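Local coordinates for protein alanine racemase 1 (Caldanaerobacter subterraneus subsp. tengcongensis MB4, PDB 4Y2W) that belongs to the alanine racemase family, pairing an N-terminal TIM-barrel domain with a C-terminal domain rich in strands, and is modelled as a two-chain assembly, at residues A[129-132]-A[138-141]; A[103-108]-A[164-169]; A[87-92]-A[109-114]. The protein carries 1 engineered substitution. One frame throughout, in Å; residues are numbered along the deposited sequence.

Interaction 1: residues A[129-132]-A[138-141]; sequences HIKI and RIGY
Lys-131 and Tyr-141 meet through the backbone: Tyr-141 N donates to Lys-131 O over 3.3 Å, the one hydrogen bond between 129-132 and 138-141. Gly-140 lies against this point with a positive phi (115°), backbone angles that suit glycine. Lys-131 does most of the touching with its side chain. CG stands anti to the backbone N (chi1 164°), and bends at chi2 and chi4 steer the chain past the Ile-139 carbonyl and across the Ile-139 side chain at about a right angle, with NZ 3.4 Å from Ile-139 CG1. Beyond it NZ lies at the Arg-138 guanidinium edge, 3.6 Å from NH2, two cationic groups placed close together. Arg-138 belongs to the alanine pocket, and its NH1 has a weak hydrogen bond to Tyr-268 OH of the second subunit. The Tyr-141 ring meets two isoleucines at its rim: Ile-130 CG2 lies 4.0 Å from CE2, and Ile-132 CD1 lies 4.2 Å from CD2. Its hydroxyl is held by Glu-150. The contact folds the loop after strand 126-131 back over that strand's C-terminal end, with helix 144-155 packed on Ile-130 and Tyr-141, and strands 103-106 and 160-166 flanking Lys-131.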
ATOM      1  N   HIS A 129      26.266   3.410 -13.780  1.00 48.85           N
ATOM      2  CA  HIS A 129      26.417   4.756 -13.238  1.00 47.94           C
ATOM      3  C   HIS A 129      27.022   4.642 -11.846  1.00 47.86           C
ATOM      4  O   HIS A 129      26.554   3.846 -11.034  1.00 49.50           O
ATOM      5  CB  HIS A 129      25.056   5.447 -13.153  1.00 46.83           C
ATOM      6  CG  HIS A 129      24.553   5.960 -14.465  1.00 46.26           C
ATOM      7  ND1 HIS A 129      23.656   7.001 -14.555  1.00 45.65           N
ATOM      8  CD2 HIS A 129      24.830   5.593 -15.739  1.00 46.13           C
ATOM      9  CE1 HIS A 129      23.392   7.246 -15.826  1.00 45.53           C
ATOM     10  NE2 HIS A 129      24.095   6.407 -16.566  1.00 45.57           N
ATOM     11  N   ILE A 130      28.011   5.452 -11.554  1.00 47.12           N
ATOM     12  CA  ILE A 130      28.681   5.373 -10.279  1.00 47.03           C
ATOM     13  C   ILE A 130      28.063   6.310  -9.251  1.00 46.42           C
ATOM     14  O   ILE A 130      27.885   7.467  -9.516  1.00 46.71           O
ATOM     15  CB  ILE A 130      30.182   5.639 -10.468  1.00 46.67           C
ATOM     16  CG1 ILE A 130      30.775   4.651 -11.451  1.00 46.40           C
ATOM     17  CG2 ILE A 130      30.923   5.518  -9.172  1.00 46.81           C
ATOM     18  CD1 ILE A 130      30.504   3.205 -11.136  1.00 46.48           C
ATOM     19  N   LYS A 131      27.727   5.806  -8.074  1.00 46.89           N
ATOM     20  CA  LYS A 131      27.125   6.651  -7.054  1.00 46.94           C
ATOM     21  C   LYS A 131      28.140   7.129  -6.074  1.00 46.75           C
ATOM     22  O   LYS A 131      28.927   6.374  -5.564  1.00 45.31           O
ATOM     23  CB  LYS A 131      25.947   5.987  -6.324  1.00 20.00           C
ATOM     24  CG  LYS A 131      25.518   6.635  -5.010  1.00 20.00           C
ATOM     25  CD  LYS A 131      24.322   7.578  -5.075  1.00 20.00           C
ATOM     26  CE  LYS A 131      23.900   8.096  -3.695  1.00 20.00           C
ATOM     27  NZ  LYS A 131      22.525   7.824  -3.168  1.00 20.00           N
ATOM     28  N   ILE A 132      28.084   8.419  -5.810  1.00 46.68           N
ATOM     29  CA  ILE A 132      28.973   9.046  -4.875  1.00 47.65           C
ATOM     30  C   ILE A 132      28.220   9.580  -3.674  1.00 47.91           C
ATOM     31  O   ILE A 132      27.222  10.240  -3.806  1.00 47.66           O
ATOM     32  CB  ILE A 132      29.742  10.183  -5.557  1.00 48.16           C
ATOM     33  CG1 ILE A 132      30.312   9.702  -6.870  1.00 48.70           C
ATOM     34  CG2 ILE A 132      30.866  10.667  -4.681  1.00 48.38           C
ATOM     35  CD1 ILE A 132      31.380   8.653  -6.718  1.00 48.90           C
ATOM     36  N   ARG A 138      23.923   7.583   2.653  1.00 48.02           N
ATOM     37  CA  ARG A 138      22.993   6.514   2.292  1.00 46.97           C
ATOM     38  C   ARG A 138      23.703   5.414   1.491  1.00 47.29           C
ATOM     39  O   ARG A 138      24.023   4.363   2.052  1.00 47.47           O
ATOM     40  CB  ARG A 138      21.798   7.108   1.545  1.00 45.79           C
ATOM     41  CG  ARG A 138      20.700   6.127   1.183  1.00 44.83           C
ATOM     42  CD  ARG A 138      19.480   6.869   0.654  1.00 44.42           C
ATOM     43  NE  ARG A 138      19.659   7.338  -0.719  1.00 43.04           N
ATOM     44  CZ  ARG A 138      18.747   8.017  -1.411  1.00 42.07           C
ATOM     45  NH1 ARG A 138      17.573   8.323  -0.869  1.00 43.16           N
ATOM     46  NH2 ARG A 138      19.011   8.400  -2.653  1.00 41.49           N
ATOM     47  N   ILE A 139      23.949   5.642   0.198  1.00 46.51           N
ATOM     48  CA  ILE A 139      24.798   4.739  -0.590  1.00 47.01           C
ATOM     49  C   ILE A 139      25.805   5.523  -1.423  1.00 47.19           C
ATOM     50  O   ILE A 139      25.622   6.716  -1.676  1.00 47.40           O
ATOM     51  CB  ILE A 139      23.995   3.788  -1.519  1.00 46.80           C
ATOM     52  CG1 ILE A 139      23.084   4.564  -2.473  1.00 46.98           C
ATOM     53  CG2 ILE A 139      23.183   2.796  -0.704  1.00 46.96           C
ATOM     54  CD1 ILE A 139      22.741   3.793  -3.733  1.00 46.97           C
ATOM     55  N   GLY A 140      26.860   4.830  -1.848  1.00 47.28           N
ATOM     56  CA  GLY A 140      27.915   5.416  -2.664  1.00 47.67           C
ATOM     57  C   GLY A 140      29.240   5.436  -1.934  1.00 48.51           C
ATOM     58  O   GLY A 140      29.307   5.153  -0.736  1.00 48.57           O
ATOM     59  N   TYR A 141      30.301   5.771  -2.664  1.00 49.82           N
ATOM     60  CA  TYR A 141      31.631   5.895  -2.073  1.00 50.02           C
ATOM     61  C   TYR A 141      31.685   7.048  -1.081  1.00 49.83           C
ATOM     62  O   TYR A 141      31.147   8.125  -1.344  1.00 48.11           O
ATOM     63  CB  TYR A 141      32.680   6.149  -3.156  1.00 50.06           C
ATOM     64  CG  TYR A 141      32.997   4.955  -4.013  1.00 49.74           C
ATOM     65  CD1 TYR A 141      33.756   3.902  -3.512  1.00 49.90           C
ATOM     66  CD2 TYR A 141      32.561   4.886  -5.335  1.00 49.87           C
ATOM     67  CE1 TYR A 141      34.061   2.806  -4.298  1.00 49.97           C
ATOM     68  CE2 TYR A 141      32.861   3.795  -6.132  1.00 50.01           C
ATOM     69  CZ  TYR A 141      33.611   2.758  -5.612  1.00 50.07           C
ATOM     70  OH  TYR A 141      33.908   1.674  -6.406  1.00 50.46           O
TER

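Interaction 2: residues A[103-108]-A[164-169]; sequences TQTVYD and GIYSHF
Thr-105 and Tyr-166 are joined by a lone side-chain hydrogen bond inside a parallel beta barrel, reaching from strand 103-106 to strand 160-166 past the strand between them, 126-131. The backbones stay apart, with the nearest CA atoms, those of Thr-105 and Ile-165, 8.9 Å from each other, so the two side chains have to close the gap. Tyr-166 OH donates to Thr-105 OG1 over 2.6 Å, and OG1 sits at the edge of the phenol, near the ring plane. The chi1 of 71° sets Tyr-166 CG between its backbone N and carbonyl carbon, which turns the long ring in from its strand. Thr-105 crosses it at about a right angle and also brings its methyl CG2 to the phenol oxygen. Thr-105 OG1 has a second hydrogen bond, to Ile-85 O of strand 83-85, so one buried hydroxyl links three strands. Lys-131 touches both residues from the middle strand, and the His-205 ring lies nearly parallel to that of Tyr-166. His-168 lines the alanine pocket, while the Tyr-166 side chain remains about 10 Å from the ligand. Side chains meeting across non-adjacent strands inside a closed eight-stranded parallel barrel are characteristic of the TIM barrel.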
ATOM      1  N   THR A 103      20.593  -0.126 -16.955  1.00 44.94           N
ATOM      2  CA  THR A 103      21.703   0.557 -16.312  1.00 44.10           C
ATOM      3  C   THR A 103      21.671   0.258 -14.812  1.00 44.42           C
ATOM      4  O   THR A 103      20.609   0.304 -14.185  1.00 44.05           O
ATOM      5  CB  THR A 103      21.635   2.078 -16.555  1.00 43.92           C
ATOM      6  OG1 THR A 103      21.340   2.330 -17.933  1.00 43.27           O
ATOM      7  CG2 THR A 103      22.947   2.749 -16.187  1.00 43.77           C
ATOM      8  N   GLN A 104      22.839  -0.049 -14.252  1.00 44.25           N
ATOM      9  CA  GLN A 104      22.962  -0.449 -12.855  1.00 45.50           C
ATOM     10  C   GLN A 104      23.848   0.512 -12.064  1.00 47.13           C
ATOM     11  O   GLN A 104      24.847   1.020 -12.571  1.00 48.08           O
ATOM     12  CB  GLN A 104      23.541  -1.866 -12.764  1.00 45.41           C
ATOM     13  CG  GLN A 104      23.682  -2.419 -11.348  1.00 44.72           C
ATOM     14  CD  GLN A 104      22.352  -2.537 -10.625  1.00 44.39           C
ATOM     15  OE1 GLN A 104      21.362  -3.005 -11.194  1.00 43.82           O
ATOM     16  NE2 GLN A 104      22.322  -2.116  -9.364  1.00 43.77           N
ATOM     17  N   THR A 105      23.472   0.740 -10.811  1.00 47.90           N
ATOM     18  CA  THR A 105      24.258   1.554  -9.899  1.00 47.91           C
ATOM     19  C   THR A 105      25.389   0.719  -9.304  1.00 48.22           C
ATOM     20  O   THR A 105      25.176  -0.428  -8.907  1.00 48.43           O
ATOM     21  CB  THR A 105      23.371   2.119  -8.777  1.00 47.63           C
ATOM     22  OG1 THR A 105      22.392   2.992  -9.351  1.00 47.31           O
ATOM     23  CG2 THR A 105      24.199   2.890  -7.764  1.00 48.15           C
ATOM     24  N   VAL A 106      26.586   1.299  -9.245  1.00 48.76           N
ATOM     25  CA  VAL A 106      27.768   0.607  -8.726  1.00 49.20           C
ATOM     26  C   VAL A 106      28.615   1.536  -7.855  1.00 49.19           C
ATOM     27  O   VAL A 106      28.877   2.678  -8.228  1.00 48.95           O
ATOM     28  CB  VAL A 106      28.651   0.065  -9.872  1.00 48.72           C
ATOM     29  CG1 VAL A 106      29.826  -0.734  -9.316  1.00 48.99           C
ATOM     30  CG2 VAL A 106      27.825  -0.784 -10.831  1.00 48.19           C
ATOM     31  N   TYR A 107      29.034   1.042  -6.694  1.00 49.37           N
ATOM     32  CA  TYR A 107      29.959   1.782  -5.833  1.00 50.96           C
ATOM     33  C   TYR A 107      30.919   0.864  -5.059  1.00 50.68           C
ATOM     34  O   TYR A 107      31.319   1.175  -3.937  1.00 49.90           O
ATOM     35  CB  TYR A 107      29.184   2.704  -4.877  1.00 52.39           C
ATOM     36  CG  TYR A 107      28.077   2.016  -4.105  1.00 52.79           C
ATOM     37  CD1 TYR A 107      28.327   1.408  -2.880  1.00 52.95           C
ATOM     38  CD2 TYR A 107      26.776   1.977  -4.604  1.00 52.79           C
ATOM     39  CE1 TYR A 107      27.314   0.778  -2.176  1.00 53.86           C
ATOM     40  CE2 TYR A 107      25.759   1.348  -3.906  1.00 53.03           C
ATOM     41  CZ  TYR A 107      26.033   0.752  -2.693  1.00 53.49           C
ATOM     42  OH  TYR A 107      25.029   0.127  -1.994  1.00 54.00           O
ATOM     43  N   ASP A 108      31.289  -0.261  -5.668  1.00 50.72           N
ATOM     44  CA  ASP A 108      32.395  -1.084  -5.181  0.99 51.91           C
ATOM     45  C   ASP A 108      32.888  -2.003  -6.302  1.00 53.38           C
ATOM     46  O   ASP A 108      32.106  -2.422  -7.162  1.00 54.25           O
ATOM     47  CB  ASP A 108      32.018  -1.879  -3.923  0.92 51.97           C
ATOM     48  CG  ASP A 108      31.051  -3.007  -4.202  0.78 52.86           C
ATOM     49  OD1 ASP A 108      29.955  -2.735  -4.733  0.60 53.50           O
ATOM     50  OD2 ASP A 108      31.395  -4.169  -3.890  1.00 53.32           O
ATOM     51  N   GLY A 164      27.709   6.881 -16.596  1.00 52.07           N
ATOM     52  CA  GLY A 164      27.290   7.928 -15.668  1.00 51.53           C
ATOM     53  C   GLY A 164      27.969   7.919 -14.315  1.00 51.85           C
ATOM     54  O   GLY A 164      28.626   6.950 -13.928  1.00 51.66           O
ATOM     55  N   ILE A 165      27.815   9.029 -13.605  1.00 51.92           N
ATOM     56  CA  ILE A 165      28.289   9.162 -12.233  1.00 51.62           C
ATOM     57  C   ILE A 165      27.384  10.173 -11.539  1.00 51.21           C
ATOM     58  O   ILE A 165      27.098  11.233 -12.096  1.00 51.72           O
ATOM     59  CB  ILE A 165      29.775   9.596 -12.167  1.00 51.26           C
ATOM     60  CG1 ILE A 165      30.225   9.751 -10.711  1.00 51.55           C
ATOM     61  CG2 ILE A 165      30.008  10.891 -12.933  1.00 51.58           C
ATOM     62  CD1 ILE A 165      31.728   9.751 -10.526  1.00 51.18           C
ATOM     63  N   TYR A 166      26.911   9.841 -10.340  1.00 50.68           N
ATOM     64  CA  TYR A 166      25.943  10.702  -9.669  1.00 49.52           C
ATOM     65  C   TYR A 166      25.997  10.668  -8.156  1.00 48.26           C
ATOM     66  O   TYR A 166      26.640   9.805  -7.556  1.00 47.26           O
ATOM     67  CB  TYR A 166      24.525  10.381 -10.151  1.00 50.03           C
ATOM     68  CG  TYR A 166      23.951   9.060  -9.681  1.00 50.33           C
ATOM     69  CD1 TYR A 166      24.384   7.856 -10.223  1.00 50.54           C
ATOM     70  CD2 TYR A 166      22.955   9.020  -8.707  1.00 50.81           C
ATOM     71  CE1 TYR A 166      23.848   6.648  -9.801  1.00 51.09           C
ATOM     72  CE2 TYR A 166      22.415   7.820  -8.277  1.00 50.47           C
ATOM     73  CZ  TYR A 166      22.863   6.637  -8.828  1.00 50.90           C
ATOM     74  OH  TYR A 166      22.326   5.445  -8.399  1.00 49.99           O
ATOM     75  N   SER A 167      25.320  11.649  -7.566  1.00 47.97           N
ATOM     76  CA  SER A 167      25.181  11.780  -6.121  1.00 48.03           C
ATOM     77  C   SER A 167      23.769  12.292  -5.817  1.00 48.53           C
ATOM     78  O   SER A 167      22.940  12.409  -6.723  1.00 46.49           O
ATOM     79  CB  SER A 167      26.243  12.735  -5.570  1.00 47.86           C
ATOM     80  OG  SER A 167      26.311  12.670  -4.156  1.00 47.58           O
ATOM     81  N   HIS A 168      23.505  12.597  -4.547  1.00 50.63           N
ATOM     82  CA  HIS A 168      22.168  12.985  -4.093  1.00 51.46           C
ATOM     83  C   HIS A 168      22.267  14.010  -2.961  1.00 49.97           C
ATOM     84  O   HIS A 168      23.038  13.817  -2.016  1.00 49.66           O
ATOM     85  CB  HIS A 168      21.416  11.738  -3.611  1.00 53.13           C
ATOM     86  CG  HIS A 168      19.924  11.881  -3.614  1.00 55.29           C
ATOM     87  ND1 HIS A 168      19.142  11.477  -4.674  1.00 56.68           N
ATOM     88  CD2 HIS A 168      19.071  12.364  -2.681  1.00 56.34           C
ATOM     89  CE1 HIS A 168      17.871  11.717  -4.400  1.00 56.99           C
ATOM     90  NE2 HIS A 168      17.801  12.255  -3.195  1.00 56.95           N
ATOM     91  N   PHE A 169      21.492  15.091  -3.061  1.00 48.70           N
ATOM     92  CA  PHE A 169      21.503  16.149  -2.045  1.00 48.55           C
ATOM     93  C   PHE A 169      20.764  15.706  -0.784  1.00 48.77           C
ATOM     94  O   PHE A 169      19.673  15.141  -0.871  1.00 48.36           O
ATOM     95  CB  PHE A 169      20.866  17.441  -2.577  1.00 47.99           C
ATOM     96  CG  PHE A 169      21.699  18.160  -3.604  1.00 48.22           C
ATOM     97  CD1 PHE A 169      22.981  18.602  -3.295  1.00 48.30           C
ATOM     98  CD2 PHE A 169      21.195  18.416  -4.872  1.00 47.89           C
ATOM     99  CE1 PHE A 169      23.747  19.269  -4.236  1.00 47.62           C
ATOM    100  CE2 PHE A 169      21.958  19.086  -5.816  1.00 47.70           C
ATOM    101  CZ  PHE A 169      23.234  19.513  -5.497  1.00 47.73           C
TER

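Interaction 3: residues A[87-92]-A[109-114]; sequences GYTPPT and IKYAKE
Tyr-111 joins helix 109-121, the helix that follows strand 103-106 in the TIM barrel, to the loop after strand 83-85. Its hydroxyl donates to Thr-89 O over 2.7 Å; the oxygen is met in the carbonyl plane, on a lone pair, with a C=O...donor angle of 126°. That bond fixes the far end of the phenol, while Tyr-88 brings CE1 over one face of it, offset toward the rim and 3.5 Å from Tyr-111 CE1. The two ring planes are inclined at 40° with centroids 4.9 Å apart, an oblique aromatic pair. Both tyrosines have CG anti to the backbone N (chi1 -175° at Tyr-111), which swings the helix residue's ring out to the loop and the loop residue's ring across it.

One shell further out is strand 103-106. Gln-104 takes the Thr-89 hydroxyl with OE1 and the Gly-87 carbonyl with NE2, pinning the loop on both sides of Tyr-88, and Tyr-111 also packs on Gln-104 and Val-106. Asp-108, at the N-cap of the helix, makes a weak hydrogen bond through OD2 to Tyr-111 N. Leu-94 of helix 94-99 touches Tyr-111 as well, and Val-255 of the second subunit packs on Tyr-88. At the periphery the Glu-114 side chain, extended beyond CG, runs obliquely to the Pro-91 ring and places carboxylate OE2 3.5 Å from Pro-91 CG.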
ATOM      1  N   GLY A  87      18.915   1.103  -6.840  1.00 45.65           N
ATOM      2  CA  GLY A  87      19.179   0.120  -5.803  1.00 45.45           C
ATOM      3  C   GLY A  87      20.162  -0.959  -6.199  1.00 46.20           C
ATOM      4  O   GLY A  87      20.718  -0.955  -7.300  1.00 47.00           O
ATOM      5  N   TYR A  88      20.364  -1.888  -5.275  1.00 46.80           N
ATOM      6  CA  TYR A  88      21.248  -3.024  -5.457  1.00 47.49           C
ATOM      7  C   TYR A  88      20.497  -4.139  -6.171  1.00 47.77           C
ATOM      8  O   TYR A  88      19.438  -4.560  -5.710  1.00 49.08           O
ATOM      9  CB  TYR A  88      21.716  -3.507  -4.083  1.00 48.13           C
ATOM     10  CG  TYR A  88      22.725  -4.630  -4.090  1.00 49.05           C
ATOM     11  CD1 TYR A  88      23.987  -4.449  -4.638  1.00 50.83           C
ATOM     12  CD2 TYR A  88      22.430  -5.862  -3.512  1.00 49.64           C
ATOM     13  CE1 TYR A  88      24.924  -5.471  -4.634  1.00 52.45           C
ATOM     14  CE2 TYR A  88      23.362  -6.890  -3.497  1.00 50.91           C
ATOM     15  CZ  TYR A  88      24.607  -6.689  -4.061  1.00 51.72           C
ATOM     16  OH  TYR A  88      25.546  -7.699  -4.057  1.00 51.74           O
ATOM     17  N   THR A  89      21.036  -4.596  -7.299  1.00 46.93           N
ATOM     18  CA  THR A  89      20.539  -5.789  -7.980  1.00 46.58           C
ATOM     19  C   THR A  89      21.415  -6.965  -7.541  1.00 47.52           C
ATOM     20  O   THR A  89      22.582  -7.033  -7.931  1.00 48.40           O
ATOM     21  CB  THR A  89      20.606  -5.636  -9.514  1.00 45.69           C
ATOM     22  OG1 THR A  89      19.721  -4.591  -9.935  1.00 44.21           O
ATOM     23  CG2 THR A  89      20.223  -6.941 -10.214  1.00 44.90           C
ATOM     24  N   PRO A  90      20.864  -7.891  -6.727  1.00 48.03           N
ATOM     25  CA  PRO A  90      21.665  -8.997  -6.181  1.00 47.95           C
ATOM     26  C   PRO A  90      22.404  -9.814  -7.246  1.00 48.05           C
ATOM     27  O   PRO A  90      21.932  -9.895  -8.379  1.00 48.13           O
ATOM     28  CB  PRO A  90      20.625  -9.878  -5.484  1.00 48.41           C
ATOM     29  CG  PRO A  90      19.493  -8.966  -5.172  1.00 48.68           C
ATOM     30  CD  PRO A  90      19.461  -7.956  -6.277  1.00 48.23           C
ATOM     31  N   PRO A  91      23.553 -10.421  -6.884  1.00 49.17           N
ATOM     32  CA  PRO A  91      24.334 -11.274  -7.796  1.00 50.11           C
ATOM     33  C   PRO A  91      23.518 -12.368  -8.489  1.00 49.77           C
ATOM     34  O   PRO A  91      23.772 -12.691  -9.649  1.00 49.66           O
ATOM     35  CB  PRO A  91      25.384 -11.899  -6.873  1.00 50.44           C
ATOM     36  CG  PRO A  91      25.579 -10.886  -5.803  1.00 50.33           C
ATOM     37  CD  PRO A  91      24.230 -10.259  -5.584  1.00 50.00           C
ATOM     38  N   THR A  92      22.544 -12.918  -7.773  1.00 50.58           N
ATOM     39  CA  THR A  92      21.665 -13.958  -8.299  1.00 51.34           C
ATOM     40  C   THR A  92      20.734 -13.482  -9.428  1.00 51.91           C
ATOM     41  O   THR A  92      20.248 -14.299 -10.210  1.00 52.17           O
ATOM     42  CB  THR A  92      20.797 -14.544  -7.168  1.00 51.93           C
ATOM     43  OG1 THR A  92      20.135 -13.477  -6.473  1.00 52.77           O
ATOM     44  CG2 THR A  92      21.656 -15.337  -6.181  1.00 50.99           C
ATOM     45  N   ILE A 109      34.187  -2.296  -6.286  1.00 53.64           N
ATOM     46  CA  ILE A 109      34.852  -3.004  -7.386  1.00 53.43           C
ATOM     47  C   ILE A 109      34.436  -4.472  -7.502  1.00 53.84           C
ATOM     48  O   ILE A 109      34.334  -5.001  -8.608  1.00 52.21           O
ATOM     49  CB  ILE A 109      36.400  -2.898  -7.272  1.00 54.04           C
ATOM     50  CG1 ILE A 109      37.083  -3.310  -8.585  1.00 54.51           C
ATOM     51  CG2 ILE A 109      36.941  -3.730  -6.111  1.00 53.18           C
ATOM     52  CD1 ILE A 109      36.713  -2.446  -9.773  1.00 55.21           C
ATOM     53  N   LYS A 110      34.199  -5.128  -6.369  1.00 55.20           N
ATOM     54  CA  LYS A 110      33.844  -6.544  -6.376  1.00 55.97           C
ATOM     55  C   LYS A 110      32.540  -6.767  -7.132  1.00 53.98           C
ATOM     56  O   LYS A 110      32.408  -7.738  -7.875  1.00 54.35           O
ATOM     57  CB  LYS A 110      33.718  -7.078  -4.950  1.00 58.33           C
ATOM     58  CG  LYS A 110      33.600  -8.592  -4.873  1.00 61.12           C
ATOM     59  CD  LYS A 110      33.207  -9.053  -3.480  1.00 63.36           C
ATOM     60  CE  LYS A 110      33.054 -10.565  -3.426  1.00 64.68           C
ATOM     61  NZ  LYS A 110      32.361 -11.007  -2.184  1.00 66.27           N
ATOM     62  N   TYR A 111      31.588  -5.857  -6.936  1.00 52.46           N
ATOM     63  CA  TYR A 111      30.295  -5.912  -7.615  1.00 51.71           C
ATOM     64  C   TYR A 111      30.447  -5.647  -9.116  1.00 50.23           C
ATOM     65  O   TYR A 111      29.840  -6.334  -9.936  1.00 50.17           O
ATOM     66  CB  TYR A 111      29.327  -4.907  -6.972  1.00 51.75           C
ATOM     67  CG  TYR A 111      27.906  -4.942  -7.508  1.00 51.02           C
ATOM     68  CD1 TYR A 111      27.141  -6.105  -7.444  1.00 50.85           C
ATOM     69  CD2 TYR A 111      27.326  -3.809  -8.071  1.00 50.22           C
ATOM     70  CE1 TYR A 111      25.844  -6.137  -7.932  1.00 50.21           C
ATOM     71  CE2 TYR A 111      26.031  -3.832  -8.558  1.00 49.90           C
ATOM     72  CZ  TYR A 111      25.294  -4.997  -8.486  1.00 49.97           C
ATOM     73  OH  TYR A 111      24.007  -5.015  -8.973  1.00 48.40           O
ATOM     74  N   ALA A 112      31.269  -4.662  -9.465  1.00 50.21           N
ATOM     75  CA  ALA A 112      31.553  -4.344 -10.865  1.00 50.47           C
ATOM     76  C   ALA A 112      32.133  -5.540 -11.618  1.00 51.04           C
ATOM     77  O   ALA A 112      31.762  -5.790 -12.762  1.00 50.03           O
ATOM     78  CB  ALA A 112      32.506  -3.163 -10.953  1.00 50.67           C
ATOM     79  N   LYS A 113      33.044  -6.267 -10.972  1.00 54.01           N
ATOM     80  CA  LYS A 113      33.632  -7.484 -11.544  1.00 56.76           C
ATOM     81  C   LYS A 113      32.574  -8.550 -11.807  1.00 56.34           C
ATOM     82  O   LYS A 113      32.542  -9.144 -12.886  1.00 55.74           O
ATOM     83  CB  LYS A 113      34.704  -8.064 -10.613  1.00 59.52           C
ATOM     84  CG  LYS A 113      36.001  -7.270 -10.546  1.00 62.03           C
ATOM     85  CD  LYS A 113      37.007  -7.954  -9.627  1.00 64.92           C
ATOM     86  CE  LYS A 113      38.240  -7.096  -9.376  1.00 66.84           C
ATOM     87  NZ  LYS A 113      38.974  -6.764 -10.630  1.00 67.66           N
ATOM     88  N   GLU A 114      31.725  -8.792 -10.810  1.00 57.12           N
ATOM     89  CA  GLU A 114      30.632  -9.765 -10.923  1.00 56.87           C
ATOM     90  C   GLU A 114      29.659  -9.393 -12.039  1.00 54.98           C
ATOM     91  O   GLU A 114      29.136 -10.270 -12.731  1.00 55.55           O
ATOM     92  CB  GLU A 114      29.874  -9.888  -9.595  1.00 58.30           C
ATOM     93  CG  GLU A 114      30.659 -10.581  -8.488  1.00 59.37           C
ATOM     94  CD  GLU A 114      30.009 -10.440  -7.119  1.00 60.90           C
ATOM     95  OE1 GLU A 114      30.720 -10.602  -6.104  1.00 61.36           O
ATOM     96  OE2 GLU A 114      28.791 -10.166  -7.048  1.00 61.87           O
TER

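How the interactions relate
All three contacts belong to the TIM barrel, at different depths. Interactions 1 and 2 are buried and share its sheet: strand 126-131 of interaction 1 runs between the two strands that interaction 2 bridges, and Ser-167 OG is hydrogen-bonded to Ile-132 O where they meet. Interaction 3 is partly buried, on the outer layer of loop and helix, and Gln-104 of strand 103-106 connects it to interaction 2. The chemistry follows position. In interaction 2 a single hydroxyl-to-hydroxyl hydrogen bond joins two strands on the inside of the barrel; interaction 1 combines a backbone bond, aliphatic packing and cationic groups near the alanine pocket; interaction 3 relies on aromatic packing and a phenol-to-carbonyl bond.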